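Citrate synthase (Metallosphaera sedula, PDB 6ABX) probably catalyses the formation of citrate and CoA from oxaloacetate, acetyl-CoA and water in the tricarboxylic acid cycle. Local coordinates at residues A[76-81]-A[96-101]; A[90-95]-A[323-328]; A[167-172]-A[312-317]; A[226-231]-A[283-288]. All coordinates share one frame; numbering follows the deposited sequence.

Contact 1 of 4, residues A[76-81]-A[96-101]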
# COMPACT_ATOMS: atom_id res chain seq x y z
N GLU A 76 17.10 -9.21 14.49
CA GLU A 76 16.68 -10.46 15.13
C GLU A 76 15.16 -10.65 15.07
O GLU A 76 14.68 -11.81 14.84
CB GLU A 76 17.19 -10.50 16.58
CG GLU A 76 18.59 -11.06 16.66
CD GLU A 76 18.68 -12.57 16.46
OE1 GLU A 76 17.67 -13.26 16.74
OE2 GLU A 76 19.76 -13.04 16.06
N ASP A 77 14.39 -9.57 15.28
CA ASP A 77 12.94 -9.61 15.27
C ASP A 77 12.47 -10.12 13.90
O ASP A 77 11.54 -10.96 13.78
CB ASP A 77 12.34 -8.25 15.57
CG ASP A 77 12.21 -8.00 17.07
OD1 ASP A 77 12.80 -8.79 17.86
OD2 ASP A 77 11.53 -7.01 17.42
N ILE A 78 13.13 -9.62 12.84
CA ILE A 78 12.69 -9.94 11.47
C ILE A 78 13.09 -11.37 11.15
O ILE A 78 12.29 -12.10 10.65
CB ILE A 78 13.19 -8.90 10.43
CG1 ILE A 78 12.36 -7.63 10.58
CG2 ILE A 78 13.13 -9.44 9.02
CD1 ILE A 78 12.86 -6.45 9.78
N SER A 79 14.33 -11.75 11.49
CA SER A 79 14.77 -13.07 11.17
C SER A 79 13.94 -14.09 11.94
O SER A 79 13.63 -15.13 11.36
CB SER A 79 16.25 -13.32 11.34
OG SER A 79 16.68 -13.06 12.67
N THR A 80 13.66 -13.85 13.23
CA THR A 80 12.82 -14.78 13.99
C THR A 80 11.42 -14.91 13.35
O THR A 80 10.91 -16.02 13.23
CB THR A 80 12.74 -14.45 15.49
OG1 THR A 80 14.07 -14.64 15.95
CG2 THR A 80 11.77 -15.35 16.22
N PHE A 81 10.82 -13.78 12.96
CA PHE A 81 9.54 -13.78 12.29
C PHE A 81 9.55 -14.64 11.02
O PHE A 81 8.62 -15.46 10.74
CB PHE A 81 9.07 -12.36 12.00
CG PHE A 81 7.68 -12.36 11.40
CD1 PHE A 81 6.56 -12.43 12.20
CD2 PHE A 81 7.50 -12.35 10.02
CE1 PHE A 81 5.28 -12.44 11.64
CE2 PHE A 81 6.22 -12.39 9.46
CZ PHE A 81 5.12 -12.44 10.27
N ARG A 96 5.65 -8.51 2.87
CA ARG A 96 4.83 -7.32 3.24
C ARG A 96 5.09 -7.01 4.72
O ARG A 96 5.37 -5.85 5.14
CB ARG A 96 3.36 -7.58 2.94
CG ARG A 96 2.40 -6.41 3.15
CD ARG A 96 0.98 -6.93 3.01
NE ARG A 96 0.58 -7.90 4.02
CZ ARG A 96 -0.16 -8.97 3.84
NH1 ARG A 96 -0.74 -9.20 2.67
NH2 ARG A 96 -0.40 -9.78 4.86
N THR A 97 4.99 -8.04 5.56
CA THR A 97 5.09 -7.87 7.01
C THR A 97 6.50 -7.47 7.45
O THR A 97 6.68 -6.53 8.28
CB THR A 97 4.65 -9.12 7.77
OG1 THR A 97 3.37 -9.53 7.28
CG2 THR A 97 4.64 -8.83 9.26
N THR A 98 7.55 -8.06 6.84
CA THR A 98 8.93 -7.75 7.25
C THR A 98 9.38 -6.37 6.77
O THR A 98 10.09 -5.71 7.50
CB THR A 98 9.91 -8.86 6.85
OG1 THR A 98 9.83 -9.06 5.45
CG2 THR A 98 9.59 -10.18 7.53
N VAL A 99 8.99 -5.90 5.58
CA VAL A 99 9.28 -4.54 5.18
C VAL A 99 8.53 -3.55 6.08
O VAL A 99 9.07 -2.49 6.41
CB VAL A 99 9.03 -4.32 3.67
CG1 VAL A 99 9.25 -2.86 3.25
CG2 VAL A 99 9.90 -5.25 2.84
N SER A 100 7.31 -3.90 6.50
CA SER A 100 6.57 -3.09 7.48
C SER A 100 7.36 -2.98 8.79
O SER A 100 7.50 -1.89 9.35
CB SER A 100 5.18 -3.62 7.67
OG SER A 100 4.41 -2.76 8.54
N MET A 101 7.90 -4.11 9.25
CA MET A 101 8.73 -4.14 10.46
C MET A 101 10.01 -3.34 10.28
O MET A 101 10.40 -2.61 11.18
CB MET A 101 9.08 -5.56 10.89
CG MET A 101 7.91 -6.35 11.30
SD MET A 101 8.27 -8.14 11.47
CE MET A 101 9.38 -8.16 12.88
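The ring of Phe81 is met by Thr97, Thr98 and Met101, and all three approach it at a slant. Met101 SD lies 4.7 Å from the ring centroid of Phe81, 27° off the ring normal, which makes a Met-aromatic contact. Thr97 brings CG2 to within 3.8 Å of Phe81 CZ. Thr98 CG2 sits at 3.9 Å from Phe81 CD2. With CG anti to the backbone N (chi1 -176°), the Phe81 ring is carried toward helix 91-105. Ile78 packs one turn earlier. Ile78 CG2 touches Thr98 CG2 at 3.9 Å, and Ile78 CD1 rests 3.7 Å from Thr98 O. Ile78 and Met101 lie alongside each other, pointing opposite ways, with Ile78 CG1 3.8 Å from Met101 CE. Met101 CE also lies 3.6 Å from Asp77 O. An alanine in place of Ile78 would probably open a gap beside Thr98 and leave the end of Met101 freer to turn. The two segments belong to consecutive helices, 76-85 and 91-105, which form an antiparallel helical hairpin. The N-to-C directions of the two segments are 169° apart. The hairpin lies at the subunit interface, where Phe81 also packs on Leu104 of the second subunit. No hydrogen bond joins the two segments. Thr98 OG1 bonds back to Ile94 O, while Thr97 OG1 bonds to Ser100 of the second subunit and Asp77 OD2 forms a salt bridge with Arg84 of that subunit. Methyl groups, sulfur and an aromatic ring thus hold the hairpin together, and polar ends serve its own backbone and the dimer.

Contact 2 of 4, residues A[90-95]-A[323-328]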
# COMPACT_ATOMS: atom_id res chain seq x y z
N ASN A 90 2.18 -17.17 3.12
CA ASN A 90 2.35 -16.75 1.75
C ASN A 90 3.59 -15.88 1.71
O ASN A 90 3.77 -15.00 2.54
CB ASN A 90 1.09 -16.01 1.27
CG ASN A 90 1.28 -15.48 -0.13
OD1 ASN A 90 2.06 -14.59 -0.30
ND2 ASN A 90 0.47 -15.91 -1.09
N PRO A 91 4.55 -16.14 0.80
CA PRO A 91 5.82 -15.43 0.91
C PRO A 91 5.68 -13.92 0.70
O PRO A 91 6.45 -13.16 1.26
CB PRO A 91 6.69 -16.03 -0.19
CG PRO A 91 5.96 -17.22 -0.73
CD PRO A 91 4.57 -17.24 -0.15
N MET A 92 4.71 -13.52 -0.12
CA MET A 92 4.45 -12.07 -0.29
C MET A 92 3.87 -11.46 0.99
O MET A 92 4.21 -10.34 1.36
CB MET A 92 3.54 -11.84 -1.52
CG MET A 92 4.30 -11.94 -2.83
SD MET A 92 5.64 -10.71 -3.09
CE MET A 92 4.66 -9.38 -3.78
N ASP A 93 3.08 -12.22 1.76
CA ASP A 93 2.63 -11.78 3.07
C ASP A 93 3.81 -11.63 4.02
O ASP A 93 3.84 -10.72 4.81
CB ASP A 93 1.59 -12.72 3.70
CG ASP A 93 0.28 -12.78 2.91
OD1 ASP A 93 0.12 -11.99 1.95
OD2 ASP A 93 -0.59 -13.66 3.24
N ILE A 94 4.78 -12.56 3.95
CA ILE A 94 5.93 -12.47 4.80
C ILE A 94 6.72 -11.22 4.44
O ILE A 94 7.12 -10.48 5.27
CB ILE A 94 6.78 -13.74 4.70
CG1 ILE A 94 6.02 -14.96 5.22
CG2 ILE A 94 8.09 -13.55 5.46
CD1 ILE A 94 6.74 -16.28 4.96
N LEU A 95 6.93 -11.00 3.14
CA LEU A 95 7.72 -9.85 2.71
C LEU A 95 6.99 -8.54 3.06
O LEU A 95 7.64 -7.61 3.55
CB LEU A 95 7.94 -9.93 1.20
CG LEU A 95 8.89 -8.85 0.67
CD1 LEU A 95 10.28 -9.07 1.23
CD2 LEU A 95 8.90 -8.80 -0.86
N LEU A 323 8.30 -18.38 -4.53
CA LEU A 323 9.08 -17.18 -4.12
C LEU A 323 9.22 -16.20 -5.28
O LEU A 323 9.74 -15.04 -5.06
CB LEU A 323 10.45 -17.63 -3.62
CG LEU A 323 10.39 -18.38 -2.30
CD1 LEU A 323 11.78 -18.65 -1.77
CD2 LEU A 323 9.61 -17.59 -1.26
N PHE A 324 8.84 -16.56 -6.52
CA PHE A 324 9.16 -15.68 -7.66
C PHE A 324 8.61 -14.26 -7.48
O PHE A 324 9.33 -13.30 -7.78
CB PHE A 324 8.70 -16.22 -9.02
CG PHE A 324 8.95 -15.18 -10.10
CD1 PHE A 324 10.23 -14.66 -10.30
CD2 PHE A 324 7.90 -14.58 -10.79
CE1 PHE A 324 10.46 -13.65 -11.21
CE2 PHE A 324 8.14 -13.58 -11.72
CZ PHE A 324 9.42 -13.10 -11.92
N PRO A 325 7.37 -14.03 -6.97
CA PRO A 325 6.88 -12.66 -6.79
C PRO A 325 7.76 -11.85 -5.82
O PRO A 325 7.94 -10.61 -6.00
CB PRO A 325 5.48 -12.80 -6.20
CG PRO A 325 5.05 -14.23 -6.59
CD PRO A 325 6.31 -15.05 -6.80
N THR A 326 8.36 -12.54 -4.85
CA THR A 326 9.24 -11.81 -3.90
C THR A 326 10.50 -11.34 -4.64
O THR A 326 11.08 -10.25 -4.29
CB THR A 326 9.55 -12.55 -2.59
OG1 THR A 326 10.38 -13.69 -2.82
CG2 THR A 326 8.29 -12.96 -1.85
N ILE A 327 11.03 -12.21 -5.50
CA ILE A 327 12.24 -11.90 -6.25
C ILE A 327 11.97 -10.70 -7.17
O ILE A 327 12.82 -9.76 -7.30
CB ILE A 327 12.73 -13.15 -6.99
CG1 ILE A 327 13.08 -14.26 -6.01
CG2 ILE A 327 13.94 -12.82 -7.85
CD1 ILE A 327 13.21 -15.60 -6.69
N PHE A 328 10.81 -10.73 -7.85
CA PHE A 328 10.36 -9.55 -8.61
C PHE A 328 10.45 -8.29 -7.74
O PHE A 328 11.05 -7.28 -8.14
CB PHE A 328 8.98 -9.86 -9.16
CG PHE A 328 8.40 -8.93 -10.19
CD1 PHE A 328 8.35 -7.56 -9.98
CD2 PHE A 328 7.87 -9.43 -11.36
CE1 PHE A 328 7.79 -6.71 -10.94
CE2 PHE A 328 7.30 -8.58 -12.31
CZ PHE A 328 7.26 -7.22 -12.09
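Pro91 overlaps the end of Leu323, with Pro91 CB only 3.5 Å from Leu323 CD2. This is tighter than usual carbon contact. Thr326 lies beside them. Thr326 CG2 is 3.6 Å from Pro91 O and 3.7 Å from Met92 SD. This methyl is anti to its own carbonyl carbon, and OG1 takes the remaining place between N and C (chi1 69°). From there Thr326 OG1 bonds to Leu323 O at 2.7 Å, in the carbonyl plane and on a lone pair. Ile327 N also donates to Leu323 O, so this oxygen is gripped twice near the N-terminal end of helix 324-343. The hydroxyl is therefore satisfied locally, and Thr326 offers its methyl to the other helix. Met92 folds over at its middle bonds and lays CG and SD against Pro325. Met92 CG meets Pro325 CB at 3.7 Å, and Met92 SD comes within 3.6 Å of Pro325 C. Leu95 CD2 makes a more distant contact with Thr326 CB, at 4.2 Å. Asn90 stands at the N-cap of its helix, where OD1 accepts weak bonds from Met92 N and Asp93 N. The N-terminal parts of two helices pack together, the segment directions 37° apart. The side chain of Met92 is about 9 Å from that of Arg332, which binds oxaloacetate and lies further along helix 324-343. Helix 112-134 flanks the contact through Ile127 on Thr326 and Gln131 on Leu323. Helix 198-209 meets it through Ile206, which touches both Met92 and Leu95.

Contact 3 of 4, residues A[167-172]-A[312-317]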
# COMPACT_ATOMS: atom_id res chain seq x y z
N ARG A 167 25.89 -14.18 -13.41
CA ARG A 167 25.57 -13.28 -14.47
C ARG A 167 24.10 -13.38 -14.88
O ARG A 167 23.43 -12.36 -15.12
CB ARG A 167 26.43 -13.59 -15.69
CG ARG A 167 26.22 -12.62 -16.84
CD ARG A 167 26.87 -11.32 -16.50
NE ARG A 167 26.82 -10.37 -17.60
CZ ARG A 167 27.73 -10.30 -18.57
NH1 ARG A 167 28.69 -11.21 -18.68
NH2 ARG A 167 27.70 -9.27 -19.41
N VAL A 168 23.59 -14.60 -15.00
CA VAL A 168 22.18 -14.82 -15.38
C VAL A 168 21.24 -14.21 -14.34
O VAL A 168 20.29 -13.51 -14.70
CB VAL A 168 21.85 -16.31 -15.65
CG1 VAL A 168 20.39 -16.44 -16.02
CG2 VAL A 168 22.73 -16.86 -16.78
N LEU A 169 21.54 -14.39 -13.06
CA LEU A 169 20.69 -13.79 -12.01
C LEU A 169 20.77 -12.26 -12.11
O LEU A 169 19.73 -11.54 -12.01
CB LEU A 169 21.11 -14.22 -10.60
CG LEU A 169 20.27 -13.57 -9.51
CD1 LEU A 169 18.81 -13.83 -9.69
CD2 LEU A 169 20.72 -14.05 -8.13
N ASP A 170 21.98 -11.72 -12.31
CA ASP A 170 22.20 -10.30 -12.37
C ASP A 170 21.34 -9.67 -13.49
O ASP A 170 20.64 -8.69 -13.32
CB ASP A 170 23.68 -10.05 -12.57
CG ASP A 170 24.08 -8.70 -12.05
OD1 ASP A 170 24.00 -8.50 -10.79
OD2 ASP A 170 24.39 -7.90 -12.91
N VAL A 171 21.41 -10.24 -14.69
CA VAL A 171 20.59 -9.76 -15.78
C VAL A 171 19.09 -9.91 -15.49
O VAL A 171 18.31 -8.93 -15.70
CB VAL A 171 20.97 -10.47 -17.09
CG1 VAL A 171 19.99 -10.12 -18.23
CG2 VAL A 171 22.39 -10.14 -17.50
N SER A 172 18.65 -11.09 -15.00
CA SER A 172 17.29 -11.27 -14.69
C SER A 172 16.74 -10.24 -13.69
O SER A 172 15.63 -9.72 -13.90
CB SER A 172 17.03 -12.69 -14.21
OG SER A 172 17.62 -13.59 -15.11
N LEU A 312 10.96 -19.76 -14.96
CA LEU A 312 11.83 -20.87 -15.29
C LEU A 312 13.30 -20.57 -15.00
O LEU A 312 14.03 -21.40 -14.45
CB LEU A 312 11.58 -21.24 -16.76
CG LEU A 312 12.51 -22.30 -17.34
CD1 LEU A 312 12.48 -23.54 -16.47
CD2 LEU A 312 12.10 -22.61 -18.76
N VAL A 313 13.74 -19.35 -15.31
CA VAL A 313 15.12 -18.90 -15.01
C VAL A 313 15.37 -18.90 -13.50
O VAL A 313 16.37 -19.45 -13.07
CB VAL A 313 15.41 -17.53 -15.65
CG1 VAL A 313 16.68 -16.90 -15.10
CG2 VAL A 313 15.46 -17.64 -17.16
N PHE A 314 14.46 -18.34 -12.71
CA PHE A 314 14.64 -18.30 -11.24
C PHE A 314 14.58 -19.71 -10.66
O PHE A 314 15.34 -20.06 -9.75
CB PHE A 314 13.61 -17.36 -10.62
CG PHE A 314 13.94 -15.91 -10.90
CD1 PHE A 314 15.15 -15.38 -10.52
CD2 PHE A 314 13.01 -15.08 -11.48
CE1 PHE A 314 15.45 -14.05 -10.78
CE2 PHE A 314 13.32 -13.74 -11.73
CZ PHE A 314 14.56 -13.25 -11.43
N TYR A 315 13.70 -20.57 -11.19
CA TYR A 315 13.65 -21.97 -10.78
C TYR A 315 14.98 -22.67 -11.08
O TYR A 315 15.46 -23.46 -10.24
CB TYR A 315 12.45 -22.66 -11.46
CG TYR A 315 12.33 -24.13 -11.15
CD1 TYR A 315 11.97 -24.55 -9.88
CD2 TYR A 315 12.51 -25.10 -12.12
CE1 TYR A 315 11.84 -25.89 -9.57
CE2 TYR A 315 12.41 -26.46 -11.82
CZ TYR A 315 12.07 -26.85 -10.54
OH TYR A 315 11.90 -28.17 -10.20
N ALA A 316 15.56 -22.40 -12.24
CA ALA A 316 16.80 -23.00 -12.70
C ALA A 316 17.94 -22.64 -11.73
O ALA A 316 18.87 -23.40 -11.54
CB ALA A 316 17.12 -22.57 -14.11
N MET A 317 17.84 -21.49 -11.09
CA MET A 317 18.88 -21.09 -10.20
C MET A 317 18.67 -21.52 -8.75
O MET A 317 19.59 -21.31 -7.95
CB MET A 317 19.04 -19.59 -10.36
CG MET A 317 19.77 -19.44 -11.67
SD MET A 317 20.35 -17.83 -11.94
CE MET A 317 18.82 -16.97 -11.57
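Val313 projects its CG1 methyl into the hollow between Val168 and Ser172, one turn apart on the facing helix. Val313 CG1 lies 3.8 Å from Val168 CG1 and 3.4 Å from Ser172 OG. Toward Val313 the hydroxyl makes van der Waals contact alone. Ser172 OG donates instead to Val168 O at 2.7 Å, from 37° above the carbonyl plane. The hydroxyl is thus folded back on its own helix; Ser172 N reaches the same oxygen from the opposite face. Leu169, on helix 163-174, is the bump that goes the other way. Its CD1 pushes between Phe314 and Met317. Leu169 CD1 meets the edge of the Phe314 ring in plane, 3.5 Å from Phe314 CE1, the two side chains crossing at about a right angle. The contact joins helix 163-174 to helix 310-316, the segments inclined at 146° and so roughly antiparallel, within the largely helical citrate synthase fold. The second of these helices follows soon after Asp307, the predicted active-site residue, whose side chain is about 9 Å from that of Phe314. Ser172 CB also approaches the ring, 3.8 Å from Phe314 CZ. Met317 bends at chi3 (-49°), which places Met317 CE 3.7 Å from Leu169 CD1. Met317 SD lies near Val168 CB. Leu266 of helix 261-270 packs on Ser172, and Leu273 touches Val168.

Contact 4 of 4, residues A[226-231]-A[283-288]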
# COMPACT_ATOMS: atom_id res chain seq x y z
N MET A 226 5.74 -27.40 -16.50
CA MET A 226 5.90 -28.58 -15.66
C MET A 226 4.74 -29.55 -15.95
O MET A 226 4.96 -30.74 -16.03
CB MET A 226 5.92 -28.21 -14.18
CG MET A 226 7.19 -27.50 -13.81
SD MET A 226 7.11 -27.00 -12.09
CE MET A 226 8.86 -26.75 -11.85
N GLU A 227 3.53 -29.03 -16.14
CA GLU A 227 2.35 -29.92 -16.42
C GLU A 227 2.50 -30.60 -17.79
O GLU A 227 2.11 -31.78 -17.96
CB GLU A 227 1.03 -29.15 -16.34
CG GLU A 227 0.68 -28.66 -14.94
CD GLU A 227 -0.54 -27.78 -14.86
OE1 GLU A 227 -1.06 -27.36 -15.91
OE2 GLU A 227 -1.00 -27.53 -13.73
N ILE A 228 3.12 -29.93 -18.76
CA ILE A 228 3.33 -30.48 -20.11
C ILE A 228 4.25 -31.70 -19.98
O ILE A 228 4.01 -32.70 -20.64
CB ILE A 228 3.87 -29.42 -21.09
CG1 ILE A 228 2.81 -28.35 -21.38
CG2 ILE A 228 4.44 -30.02 -22.36
CD1 ILE A 228 3.36 -27.13 -22.01
N GLU A 229 5.28 -31.58 -19.13
CA GLU A 229 6.20 -32.67 -18.73
C GLU A 229 7.23 -33.02 -19.81
O GLU A 229 8.43 -33.13 -19.50
CB GLU A 229 5.45 -33.96 -18.39
CG GLU A 229 4.76 -33.94 -17.05
CD GLU A 229 4.45 -35.32 -16.50
OE1 GLU A 229 3.41 -35.46 -15.83
OE2 GLU A 229 5.26 -36.26 -16.73
N THR A 230 6.79 -33.30 -21.04
CA THR A 230 7.71 -33.70 -22.08
C THR A 230 7.51 -32.82 -23.31
O THR A 230 6.38 -32.41 -23.61
CB THR A 230 7.48 -35.16 -22.50
OG1 THR A 230 6.19 -35.22 -23.10
CG2 THR A 230 7.50 -36.16 -21.36
N PRO A 231 8.59 -32.51 -24.06
CA PRO A 231 8.46 -31.72 -25.27
C PRO A 231 7.44 -32.23 -26.31
O PRO A 231 6.79 -31.40 -27.00
CB PRO A 231 9.87 -31.71 -25.87
CG PRO A 231 10.80 -32.04 -24.72
CD PRO A 231 9.99 -32.80 -23.70
N PHE A 283 13.17 -26.05 -20.65
CA PHE A 283 13.45 -25.07 -21.66
C PHE A 283 13.01 -25.52 -23.07
O PHE A 283 12.57 -24.68 -23.83
CB PHE A 283 14.93 -24.67 -21.68
CG PHE A 283 15.21 -23.54 -20.73
CD1 PHE A 283 14.98 -22.24 -21.15
CD2 PHE A 283 15.66 -23.78 -19.44
CE1 PHE A 283 15.21 -21.19 -20.26
CE2 PHE A 283 15.87 -22.73 -18.56
CZ PHE A 283 15.65 -21.44 -18.99
N GLU A 284 13.24 -26.78 -23.41
CA GLU A 284 12.77 -27.34 -24.70
C GLU A 284 11.25 -27.13 -24.80
O GLU A 284 10.76 -26.64 -25.84
CB GLU A 284 13.15 -28.82 -24.81
CG GLU A 284 14.65 -29.02 -24.94
CD GLU A 284 15.17 -30.44 -24.90
OE1 GLU A 284 14.37 -31.38 -24.67
OE2 GLU A 284 16.40 -30.62 -25.08
N ILE A 285 10.55 -27.50 -23.72
CA ILE A 285 9.09 -27.30 -23.63
C ILE A 285 8.73 -25.84 -23.87
O ILE A 285 7.87 -25.51 -24.70
CB ILE A 285 8.53 -27.85 -22.31
CG1 ILE A 285 8.64 -29.37 -22.25
CG2 ILE A 285 7.11 -27.35 -22.08
CD1 ILE A 285 8.37 -29.95 -20.91
N ALA A 286 9.38 -24.91 -23.14
CA ALA A 286 9.04 -23.52 -23.24
C ALA A 286 9.24 -22.98 -24.67
O ALA A 286 8.42 -22.22 -25.21
CB ALA A 286 9.89 -22.75 -22.22
N ASN A 287 10.33 -23.38 -25.30
CA ASN A 287 10.66 -22.94 -26.63
C ASN A 287 9.60 -23.41 -27.64
O ASN A 287 9.16 -22.61 -28.49
CB ASN A 287 12.08 -23.36 -27.00
CG ASN A 287 13.10 -22.47 -26.30
OD1 ASN A 287 12.77 -21.37 -25.80
ND2 ASN A 287 14.34 -22.93 -26.26
N ARG A 288 9.17 -24.67 -27.50
CA ARG A 288 8.10 -25.19 -28.36
C ARG A 288 6.78 -24.47 -28.12
O ARG A 288 6.09 -24.13 -29.10
CB ARG A 288 7.94 -26.70 -28.21
CG ARG A 288 9.06 -27.50 -28.82
CD ARG A 288 9.19 -28.85 -28.15
NE ARG A 288 9.59 -29.95 -29.03
CZ ARG A 288 8.72 -30.84 -29.51
NH1 ARG A 288 7.43 -30.54 -29.65
NH2 ARG A 288 9.14 -32.05 -29.83
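Ile285 fills the bend that follows helix 220-228, and with Pro231 it makes the tight part of the contact. Ile285 CG2 lies 3.8 Å from Ile228 CD1. Ile285 CD1 presses on the turn itself, 3.5 Å from Glu229 C. Ile285 CG1 reaches Pro231 N at 3.6 Å. Glu229 has a positive phi (76°), so the chain leaves the helix here and wraps round the isoleucine. Charged and exposed residues make the looser rim. Glu284 OE1 is 3.6 Å from Pro231 CG, and Arg288 NE is 3.6 Å from Pro231 CB. Pro231 O sits over one face of the Arg288 guanidinium. Pro231 O is 2.9 Å from Arg288 NH1, but the angle is too poor for a hydrogen bond. The firm partner of Arg288 is Glu235, in a salt bridge. An alanine in place of Arg288 would probably leave Glu235 without that mate and Pro231 less covered. Glu229 and Thr230 are exposed, and their CB atoms point away from helix 277-297. The turn leads on to helix 234-243, whose Val234 touches Ile228 and Ile285. Leu248, which binds acetyl-CoA, is about 7 Å from Ile228 between side chains, consistent with a place in the smaller, CoA-binding domain of citrate synthases.

Contacts 1, 2 and 3 are buried, while contact 4 is partly open to solvent. Contacts 1 and 2 share helix 91-105: its start packs on helix 324-343, and its middle packs on helix 76-85. Both touch the second subunit; contacts 3 and 4 do not. Contact 3 touches both contact 2 and contact 4. Phe314 meets Phe324 and Ile327 of contact 2, and Leu312 packs on Phe283 and Ala286 of contact 4. Contacts 1 and 4 are far apart, their centres about 38 Å from each other. Chemistry follows place. The three buried contacts are apolar across the helices, with hydroxyls turned to backbone carbonyls or to the second subunit. Contact 4 adds charged side chains at its rim.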